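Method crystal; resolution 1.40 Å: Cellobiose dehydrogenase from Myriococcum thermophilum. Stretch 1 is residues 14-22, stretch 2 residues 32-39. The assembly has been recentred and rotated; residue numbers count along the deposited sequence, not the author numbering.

Stretch 1 14-22: GITFNTWGL
Stretch 2 (32-39) GFTFGVAL

Two neighbouring strands of one chain, one ending at Leu-22 and the other beginning at Phe-33, run antiparallel, their N-to-C directions 144° apart and their axes 4.4 Å from each other at the closest. The two stretches bury 557 Å² between them, both sides summed. The register pairs Asn-18 with Val-37, Trp-20 with Phe-35 and Leu-22 with Phe-33 as hydrogen-bonded pairs, with CA atoms 5.2 to 5.6 Å apart; between them, Thr-19 faces Gly-36 and Gly-21 faces Thr-34 as non-hydrogen-bonded pairs, whose CA atoms lie 4.0 and 4.2 Å apart.

Each hydrogen-bonded pair contributes two backbone bonds. Asn-18 N donates to Val-37 O at 3.0 Å and Val-37 N returns to Asn-18 O at 2.9 Å. Trp-20 N to Phe-35 O and Phe-35 N to Trp-20 O are both 2.9 Å, the second almost straight at 176°. Leu-22 N to Phe-33 O is 2.9 Å and Phe-33 N to Leu-22 O 3.0 Å. The extended backbone (phi/psi of -83/137 at Asn-18, -142/153 at Trp-20 and -129/140 at Phe-35) sets these groups in line. Carbonyls also receive CA-H...O contacts: Phe-17 CA lies 3.3 Å from Val-37 O, and Thr-19 CA 3.3 Å from Phe-35 O.

Asn-18, Trp-20, Leu-22, Phe-33, Phe-35 and Val-37 share one face of the sheet. Trp-20 buries the most surface, 80 Å². Its chi1 of -44° (m) and chi2 of -97° bring the six-membered part of the indole back over the second strand. There Trp-20 CZ3 meets Phe-35 CD2 at 4.2 Å, with Phe-35 in t (179°, 65°), and Trp-20 CH2 meets Val-37 CG2 at 3.9 Å, at the indole edge, with Val-37 in m (-54°). Trp-20 CZ3 is also 4.1 Å from Gly-36 CA, where no side chain intervenes. A large flat side chain can thus reach three residues of the neighbouring strand while its NE1 is hydrogen-bonded elsewhere in the structure. Aromatic and beta-branched residues such as Phe-35 and Val-37 suit extended backbone. Paired Leu-22 (m,t; -66°, 172°) and Phe-33 (t; 171°, -97°) continue this apolar face. Asn-18 has an off-well chi1 of -93° and chi2 of 177°; its amide, though buried, is satisfied by partners elsewhere.

Thr-19 and Thr-34 occupy the other face. Thr-19, p at 68°, places CG2 3.9 Å from Gly-36 CA, and its CB lies 4.0 Å from CG2 of Thr-34, which is m at -51°. The glycines opposite them make the close approach possible: an ideal CB on Gly-36 would clash with Thr-19 CG2 and Asn-18 O, and one on Gly-21 with Phe-33 O. Gly-21 is fully stretched at 180/-167. Gly-32 has a phi of 78° that favours glycine.

At the other end, Ala-38 CB points toward stretch 1 and packs 3.8 Å from Ile-15 CG2 (Ile-15 m,t at -64° and 167°) and 4.2 Å from Phe-17 CD2, whose m rotamer (-58°, 87°) brings its ring alongside.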

ATOM      1  N   GLY A  14      11.008 -11.054   9.601  1.00 21.89           N
ATOM      2  CA  GLY A  14      11.759 -10.270  10.563  1.00 21.44           C
ATOM      3  C   GLY A  14      11.736  -8.765  10.277  1.00 20.47           C
ATOM      4  O   GLY A  14      12.514  -8.018  10.872  1.00 23.36           O
ATOM      5  N   ILE A  15      10.823  -8.306   9.406  1.00 19.66           N
ATOM      6  CA  ILE A  15      10.834  -6.907   8.976  1.00 19.20           C
ATOM      7  C   ILE A  15      10.015  -6.120   9.989  1.00 20.20           C
ATOM      8  O   ILE A  15       8.940  -6.543  10.388  1.00 21.78           O
ATOM      9  CB  ILE A  15      10.233  -6.743   7.540  1.00 19.14           C
ATOM     10  CG1 ILE A  15      11.100  -7.487   6.512  1.00 20.84           C
ATOM     11  CG2 ILE A  15      10.120  -5.249   7.144  1.00 20.11           C
ATOM     12  CD1 ILE A  15      10.428  -7.662   5.136  1.00 20.79           C
ATOM     13  N   THR A  16      10.548  -4.988  10.436  1.00 20.67           N
ATOM     14  CA  THR A  16       9.845  -4.140  11.386  1.00 20.79           C
ATOM     15  C   THR A  16       9.234  -2.951  10.659  1.00 19.21           C
ATOM     16  O   THR A  16       9.914  -2.280   9.863  1.00 21.28           O
ATOM     17  CB  THR A  16      10.795  -3.662  12.495  1.00 22.15           C
ATOM     18  OG1 THR A  16      11.277  -4.802  13.218  1.00 23.90           O
ATOM     19  CG2 THR A  16      10.084  -2.743  13.461  1.00 23.39           C
ATOM     20  N   PHE A  17       7.949  -2.715  10.917  1.00 17.95           N
ATOM     21  CA  PHE A  17       7.205  -1.631  10.285  1.00 17.55           C
ATOM     22  C   PHE A  17       6.691  -0.619  11.306  1.00 18.10           C
ATOM     23  O   PHE A  17       6.346  -0.998  12.430  1.00 19.98           O
ATOM     24  CB  PHE A  17       5.953  -2.202   9.591  1.00 16.73           C
ATOM     25  CG  PHE A  17       6.240  -3.249   8.541  1.00 18.00           C
ATOM     26  CD1 PHE A  17       6.372  -4.586   8.892  1.00 17.70           C
ATOM     27  CD2 PHE A  17       6.342  -2.901   7.204  1.00 17.25           C
ATOM     28  CE1 PHE A  17       6.629  -5.541   7.934  1.00 19.00           C
ATOM     29  CE2 PHE A  17       6.589  -3.852   6.231  1.00 16.71           C
ATOM     30  CZ  PHE A  17       6.740  -5.183   6.599  1.00 18.30           C
ATOM     31  N   ASN A  18       6.554   0.644  10.896  1.00 17.56           N
ATOM     32  CA  ASN A  18       5.600   1.553  11.544  1.00 17.16           C
ATOM     33  C   ASN A  18       4.260   1.261  10.885  1.00 17.36           C
ATOM     34  O   ASN A  18       4.211   1.109   9.665  1.00 17.90           O
ATOM     35  CB  ASN A  18       5.918   3.018  11.246  1.00 17.42           C
ATOM     36  CG  ASN A  18       6.797   3.683  12.299  1.00 18.75           C
ATOM     37  OD1 ASN A  18       7.153   4.839  12.130  1.00 19.29           O
ATOM     38  ND2 ASN A  18       7.166   2.961  13.363  1.00 22.04           N
ATOM     39  N   THR A  19       3.175   1.183  11.659  1.00 16.81           N
ATOM     40  CA  THR A  19       1.858   0.894  11.085  1.00 16.07           C
ATOM     41  C   THR A  19       0.772   1.865  11.557  1.00 16.98           C
ATOM     42  O   THR A  19       0.873   2.475  12.632  1.00 17.30           O
ATOM     43  CB  THR A  19       1.364  -0.536  11.424  1.00 16.60           C
ATOM     44  OG1 THR A  19       1.084  -0.628  12.833  1.00 20.38           O
ATOM     45  CG2 THR A  19       2.389  -1.622  11.001  1.00 16.85           C
ATOM     46  N   TRP A  20      -0.263   2.002  10.738  1.00 15.84           N
ATOM     47  CA  TRP A  20      -1.443   2.785  11.079  1.00 15.27           C
ATOM     48  C   TRP A  20      -2.620   2.030  10.517  1.00 17.03           C
ATOM     49  O   TRP A  20      -2.497   1.288   9.539  1.00 16.65           O
ATOM     50  CB  TRP A  20      -1.410   4.192  10.434  1.00 15.87           C
ATOM     51  CG  TRP A  20      -0.047   4.866  10.536  1.00 16.16           C
ATOM     52  CD1 TRP A  20       0.356   5.774  11.478  1.00 17.09           C
ATOM     53  CD2 TRP A  20       1.086   4.632   9.690  1.00 15.84           C
ATOM     54  NE1 TRP A  20       1.673   6.117  11.262  1.00 17.58           N
ATOM     55  CE2 TRP A  20       2.136   5.440  10.166  1.00 16.23           C
ATOM     56  CE3 TRP A  20       1.297   3.843   8.554  1.00 15.90           C
ATOM     57  CZ2 TRP A  20       3.396   5.465   9.561  1.00 16.07           C
ATOM     58  CZ3 TRP A  20       2.537   3.856   7.963  1.00 16.94           C
ATOM     59  CH2 TRP A  20       3.575   4.676   8.458  1.00 18.19           C
ATOM     60  N   GLY A  21      -3.773   2.207  11.133  1.00 18.27           N
ATOM     61  CA  GLY A  21      -4.931   1.487  10.667  1.00 18.21           C
ATOM     62  C   GLY A  21      -6.175   1.770  11.460  1.00 18.14           C
ATOM     63  O   GLY A  21      -6.234   2.712  12.253  1.00 18.84           O
ATOM     64  N   LEU A  22      -7.165   0.922  11.210  1.00 17.71           N
ATOM     65  CA  LEU A  22      -8.443   0.958  11.874  1.00 18.87           C
ATOM     66  C   LEU A  22      -8.736  -0.451  12.377  1.00 20.23           C
ATOM     67  O   LEU A  22      -8.528  -1.426  11.639  1.00 20.47           O
ATOM     68  CB  LEU A  22      -9.503   1.363  10.851  1.00 18.28           C
ATOM     69  CG  LEU A  22      -9.351   2.795  10.311  1.00 22.13           C
ATOM     70  CD1 LEU A  22     -10.308   3.024   9.172  1.00 23.98           C
ATOM     71  CD2 LEU A  22      -9.588   3.822  11.400  1.00 23.63           C
ATOM     72  N   GLY A  32     -11.664  -3.930   9.482  1.00 19.54           N
ATOM     73  CA  GLY A  32     -10.345  -3.381   9.773  1.00 19.95           C
ATOM     74  C   GLY A  32      -9.498  -3.141   8.549  1.00 17.53           C
ATOM     75  O   GLY A  32      -9.782  -3.642   7.446  1.00 17.25           O
ATOM     76  N   PHE A  33      -8.461  -2.341   8.744  1.00 16.50           N
ATOM     77  CA  PHE A  33      -7.484  -2.090   7.714  1.00 16.24           C
ATOM     78  C   PHE A  33      -6.167  -1.742   8.383  1.00 15.69           C
ATOM     79  O   PHE A  33      -6.156  -1.061   9.408  1.00 16.58           O
ATOM     80  CB  PHE A  33      -7.976  -0.920   6.859  1.00 19.41           C
ATOM     81  CG  PHE A  33      -6.968  -0.424   5.884  1.00 19.59           C
ATOM     82  CD1 PHE A  33      -6.173   0.672   6.179  1.00 20.38           C
ATOM     83  CD2 PHE A  33      -6.807  -1.066   4.659  1.00 19.98           C
ATOM     84  CE1 PHE A  33      -5.227   1.131   5.280  1.00 18.94           C
ATOM     85  CE2 PHE A  33      -5.856  -0.626   3.753  1.00 20.63           C
ATOM     86  CZ  PHE A  33      -5.066   0.492   4.054  1.00 19.99           C
ATOM     87  N   THR A  34      -5.058  -2.231   7.831  1.00 16.22           N
ATOM     88  CA  THR A  34      -3.747  -1.835   8.339  1.00 16.81           C
ATOM     89  C   THR A  34      -2.771  -1.609   7.206  1.00 16.54           C
ATOM     90  O   THR A  34      -2.725  -2.384   6.250  1.00 16.68           O
ATOM     91  CB  THR A  34      -3.132  -2.871   9.337  1.00 18.56           C
ATOM     92  OG1 THR A  34      -4.089  -3.183  10.356  1.00 20.60           O
ATOM     93  CG2 THR A  34      -1.879  -2.310  10.021  1.00 18.51           C
ATOM     94  N   PHE A  35      -2.007  -0.528   7.315  1.00 14.78           N
ATOM     95  CA  PHE A  35      -0.911  -0.268   6.387  1.00 14.99           C
ATOM     96  C   PHE A  35       0.357   0.027   7.170  1.00 13.16           C
ATOM     97  O   PHE A  35       0.320   0.709   8.201  1.00 15.02           O
ATOM     98  CB  PHE A  35      -1.240   0.909   5.453  1.00 15.53           C
ATOM     99  CG  PHE A  35      -0.132   1.247   4.492  1.00 14.90           C
ATOM    100  CD1 PHE A  35       0.252   0.346   3.516  1.00 15.32           C
ATOM    101  CD2 PHE A  35       0.518   2.484   4.557  1.00 13.98           C
ATOM    102  CE1 PHE A  35       1.295   0.643   2.625  1.00 16.46           C
ATOM    103  CE2 PHE A  35       1.558   2.787   3.678  1.00 14.03           C
ATOM    104  CZ  PHE A  35       1.932   1.874   2.711  1.00 15.28           C
ATOM    105  N   GLY A  36       1.487  -0.480   6.696  1.00 15.12           N
ATOM    106  CA  GLY A  36       2.733  -0.187   7.372  1.00 17.19           C
ATOM    107  C   GLY A  36       3.874   0.010   6.400  1.00 15.64           C
ATOM    108  O   GLY A  36       3.822  -0.430   5.250  1.00 16.51           O
ATOM    109  N   VAL A  37       4.923   0.672   6.865  1.00 14.87           N
ATOM    110  CA  VAL A  37       6.139   0.849   6.045  1.00 14.99           C
ATOM    111  C   VAL A  37       7.416   0.539   6.825  1.00 15.53           C
ATOM    112  O   VAL A  37       7.484   0.751   8.032  1.00 16.65           O
ATOM    113  CB  VAL A  37       6.282   2.276   5.412  1.00 17.69           C
ATOM    114  CG1 VAL A  37       5.033   2.644   4.631  1.00 18.35           C
ATOM    115  CG2 VAL A  37       6.615   3.334   6.466  1.00 19.25           C
ATOM    116  N   ALA A  38       8.406   0.018   6.099  1.00 16.00           N
ATOM    117  CA  ALA A  38       9.802  -0.035   6.539  1.00 16.61           C
ATOM    118  C   ALA A  38      10.599   0.725   5.496  1.00 17.99           C
ATOM    119  O   ALA A  38      10.357   0.571   4.286  1.00 18.97           O
ATOM    120  CB  ALA A  38      10.265  -1.476   6.630  1.00 17.48           C
ATOM    121  N   LEU A  39      11.558   1.535   5.958  1.00 17.82           N
ATOM    122  CA  LEU A  39      12.244   2.491   5.090  1.00 17.93           C
ATOM    123  C   LEU A  39      13.754   2.329   5.113  1.00 19.57           C
ATOM    124  O   LEU A  39      14.323   1.829   6.072  1.00 20.81           O
ATOM    125  CB  LEU A  39      11.919   3.926   5.544  1.00 18.16           C
ATOM    126  CG  LEU A  39      10.444   4.301   5.633  1.00 17.84           C
ATOM    127  CD1 LEU A  39      10.278   5.698   6.236  1.00 19.22           C
ATOM    128  CD2 LEU A  39       9.821   4.252   4.267  1.00 21.74           C
TER